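Local coordinates for protein ubiquitin-conjugating enzyme E2 U (Homo sapiens, PDB 1YRV) that acts as an E2 enzyme, carrying ubiquitin as a thioester and catalysing its covalent attachment to other proteins, at residues A[58-63]-A[69-74]. Sequence-based numbering, arbitrary orientation.
Sequences EIEGLQ and GLVFQL
Glu58 lays its extended side chain alongside that of Gln73, both pointing the same way, with CG of Glu58 3.7 Å from CG of Gln73. The carboxylate and amide planes are turned 73° apart. Val71, paired with Glu60, reaches Glu58 on the diagonal. CG1 of Val71, held anti to the backbone N (chi1 179°), comes within 3.3 Å of OE1 of Glu58. CG2 of Val71 meets CG of Glu60 more loosely, at 4.2 Å. These four residues share one face of the antiparallel pair 58-60 and 71-74.

Ile59 and Phe72 lie on the other, buried face and form the hydrogen-bonded pair. Ile59 N donates a hydrogen bond to Phe72 O at 2.8 Å, and Phe72 N returns one to Ile59 O. The Phe72 ring extends toward Gly61, bringing CE2 of Phe72 to 4.1 Å from CA of Gly61. Farther along, CD1 of Ile59 touches CD1 of Leu74 at 3.8 Å. Beyond the strand, Gly61 N donates a hydrogen bond to Leu70 O at 2.7 Å.

The contact joins the two central strands of the four-stranded meander of the UBC fold, at the loop end of their hairpin. Helix 124-135 packs on the buried face, Leu131 against Ile59 and Leu135 against Phe72. Strand 88-91 adds Phe91, which touches Phe72 and Leu74.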
ATOM      1  N   GLU A  58      -7.886  -2.087   0.998  1.00 50.23           N
ATOM      2  CA  GLU A  58      -8.224  -1.255   2.150  1.00 51.71           C
ATOM      3  C   GLU A  58      -7.437  -1.753   3.358  1.00 49.08           C
ATOM      4  O   GLU A  58      -7.537  -2.927   3.747  1.00 46.85           O
ATOM      5  CB  GLU A  58      -9.720  -1.330   2.436  1.00 55.15           C
ATOM      6  CG  GLU A  58     -10.528  -0.453   1.499  1.00 63.21           C
ATOM      7  CD  GLU A  58     -11.934  -0.112   2.032  1.00 68.09           C
ATOM      8  OE1 GLU A  58     -12.096   0.045   3.274  1.00 69.23           O
ATOM      9  OE2 GLU A  58     -12.864   0.028   1.194  1.00 70.16           O
ATOM     10  N   ILE A  59      -6.643  -0.859   3.933  1.00 47.95           N
ATOM     11  CA  ILE A  59      -5.838  -1.206   5.085  1.00 48.15           C
ATOM     12  C   ILE A  59      -6.173  -0.297   6.255  1.00 50.08           C
ATOM     13  O   ILE A  59      -6.090   0.919   6.135  1.00 47.48           O
ATOM     14  CB  ILE A  59      -4.348  -1.076   4.785  1.00 46.54           C
ATOM     15  CG1 ILE A  59      -3.984  -1.852   3.525  1.00 47.04           C
ATOM     16  CG2 ILE A  59      -3.542  -1.662   5.937  1.00 47.55           C
ATOM     17  CD1 ILE A  59      -2.546  -1.626   3.074  1.00 44.66           C
ATOM     18  N   GLU A  60      -6.585  -0.883   7.377  1.00 52.80           N
ATOM     19  CA  GLU A  60      -6.932  -0.073   8.542  1.00 55.20           C
ATOM     20  C   GLU A  60      -5.689   0.550   9.175  1.00 56.56           C
ATOM     21  O   GLU A  60      -4.589  -0.033   9.144  1.00 55.65           O
ATOM     22  CB  GLU A  60      -7.687  -0.908   9.575  1.00 55.47           C
ATOM     23  CG  GLU A  60      -9.086  -1.304   9.127  1.00 60.12           C
ATOM     24  CD  GLU A  60      -9.832  -2.175  10.160  1.00 62.69           C
ATOM     25  OE1 GLU A  60      -9.189  -2.601  11.156  1.00 63.31           O
ATOM     26  OE2 GLU A  60     -11.052  -2.439   9.965  1.00 62.75           O
ATOM     27  N   GLY A  61      -5.871   1.755   9.717  1.00 57.91           N
ATOM     28  CA  GLY A  61      -4.781   2.467  10.354  1.00 59.13           C
ATOM     29  C   GLY A  61      -4.186   1.640  11.471  1.00 59.56           C
ATOM     30  O   GLY A  61      -4.902   0.999  12.220  1.00 57.77           O
ATOM     31  N   LEU A  62      -2.869   1.645  11.588  1.00 61.97           N
ATOM     32  CA  LEU A  62      -2.231   0.858  12.630  1.00 64.59           C
ATOM     33  C   LEU A  62      -2.739   1.253  14.015  1.00 67.47           C
ATOM     34  O   LEU A  62      -3.326   2.334  14.216  1.00 68.23           O
ATOM     35  CB  LEU A  62      -0.719   1.041  12.575  1.00 62.70           C
ATOM     36  CG  LEU A  62       0.118  -0.080  13.158  1.00 60.18           C
ATOM     37  CD1 LEU A  62      -0.225  -1.344  12.445  1.00 58.19           C
ATOM     38  CD2 LEU A  62       1.593   0.246  13.038  1.00 59.59           C
ATOM     39  N   GLN A  63      -2.502   0.369  14.976  1.00 70.35           N
ATOM     40  CA  GLN A  63      -2.923   0.621  16.348  1.00 71.55           C
ATOM     41  C   GLN A  63      -2.006   1.574  17.061  1.00 71.08           C
ATOM     42  O   GLN A  63      -0.783   1.484  16.953  1.00 70.77           O
ATOM     43  CB  GLN A  63      -3.009  -0.684  17.138  1.00 73.83           C
ATOM     44  CG  GLN A  63      -4.228  -1.476  16.777  1.00 77.39           C
ATOM     45  CD  GLN A  63      -5.410  -0.554  16.528  1.00 79.88           C
ATOM     46  OE1 GLN A  63      -5.493   0.087  15.475  1.00 81.84           O
ATOM     47  NE2 GLN A  63      -6.311  -0.450  17.508  1.00 80.26           N
ATOM     48  N   GLY A  69      -8.268   4.116  13.472  1.00 64.27           N
ATOM     49  CA  GLY A  69      -9.658   4.302  13.111  1.00 62.57           C
ATOM     50  C   GLY A  69      -9.833   4.704  11.658  1.00 62.19           C
ATOM     51  O   GLY A  69     -10.950   4.748  11.142  1.00 62.31           O
ATOM     52  N   LEU A  70      -8.728   5.003  10.991  1.00 60.66           N
ATOM     53  CA  LEU A  70      -8.773   5.393   9.593  1.00 60.64           C
ATOM     54  C   LEU A  70      -8.528   4.189   8.664  1.00 60.77           C
ATOM     55  O   LEU A  70      -8.146   3.101   9.116  1.00 60.60           O
ATOM     56  CB  LEU A  70      -7.745   6.500   9.357  1.00 60.69           C
ATOM     57  CG  LEU A  70      -8.202   7.804  10.031  1.00 61.67           C
ATOM     58  CD1 LEU A  70      -7.059   8.798  10.222  1.00 61.06           C
ATOM     59  CD2 LEU A  70      -9.289   8.397   9.176  1.00 62.14           C
ATOM     60  N   VAL A  71      -8.736   4.393   7.365  1.00 59.63           N
ATOM     61  CA  VAL A  71      -8.565   3.321   6.392  1.00 59.28           C
ATOM     62  C   VAL A  71      -7.878   3.787   5.115  1.00 57.95           C
ATOM     63  O   VAL A  71      -8.338   4.723   4.472  1.00 58.43           O
ATOM     64  CB  VAL A  71      -9.933   2.709   6.019  1.00 60.09           C
ATOM     65  CG1 VAL A  71      -9.759   1.605   4.986  1.00 62.18           C
ATOM     66  CG2 VAL A  71     -10.591   2.135   7.269  1.00 61.93           C
ATOM     67  N   PHE A  72      -6.777   3.137   4.747  1.00 55.93           N
ATOM     68  CA  PHE A  72      -6.063   3.504   3.530  1.00 52.76           C
ATOM     69  C   PHE A  72      -6.685   2.722   2.377  1.00 52.65           C
ATOM     70  O   PHE A  72      -6.693   1.485   2.375  1.00 53.23           O
ATOM     71  CB  PHE A  72      -4.572   3.168   3.652  1.00 51.43           C
ATOM     72  CG  PHE A  72      -3.900   3.743   4.888  1.00 50.02           C
ATOM     73  CD1 PHE A  72      -3.699   5.114   5.038  1.00 49.81           C
ATOM     74  CD2 PHE A  72      -3.413   2.903   5.876  1.00 48.64           C
ATOM     75  CE1 PHE A  72      -2.999   5.635   6.161  1.00 48.06           C
ATOM     76  CE2 PHE A  72      -2.716   3.414   6.992  1.00 49.32           C
ATOM     77  CZ  PHE A  72      -2.513   4.787   7.130  1.00 48.06           C
ATOM     78  N   GLN A  73      -7.255   3.446   1.422  1.00 52.10           N
ATOM     79  CA  GLN A  73      -7.862   2.822   0.247  1.00 52.73           C
ATOM     80  C   GLN A  73      -6.904   3.006  -0.918  1.00 50.86           C
ATOM     81  O   GLN A  73      -6.692   4.118  -1.390  1.00 48.88           O
ATOM     82  CB  GLN A  73      -9.191   3.469  -0.066  1.00 54.49           C
ATOM     83  CG  GLN A  73     -10.227   3.158   0.961  1.00 59.06           C
ATOM     84  CD  GLN A  73     -11.431   4.023   0.799  1.00 62.08           C
ATOM     85  OE1 GLN A  73     -11.359   5.229   1.022  1.00 64.91           O
ATOM     86  NE2 GLN A  73     -12.552   3.425   0.387  1.00 65.04           N
ATOM     87  N   LEU A  74      -6.342   1.897  -1.383  1.00 49.81           N
ATOM     88  CA  LEU A  74      -5.348   1.917  -2.439  1.00 48.24           C
ATOM     89  C   LEU A  74      -5.678   0.989  -3.597  1.00 48.42           C
ATOM     90  O   LEU A  74      -6.624   0.206  -3.545  1.00 47.82           O
ATOM     91  CB  LEU A  74      -4.025   1.442  -1.835  1.00 48.47           C
ATOM     92  CG  LEU A  74      -3.627   2.020  -0.489  1.00 49.71           C
ATOM     93  CD1 LEU A  74      -2.894   0.983   0.351  1.00 49.24           C
ATOM     94  CD2 LEU A  74      -2.786   3.241  -0.717  1.00 49.21           C
TER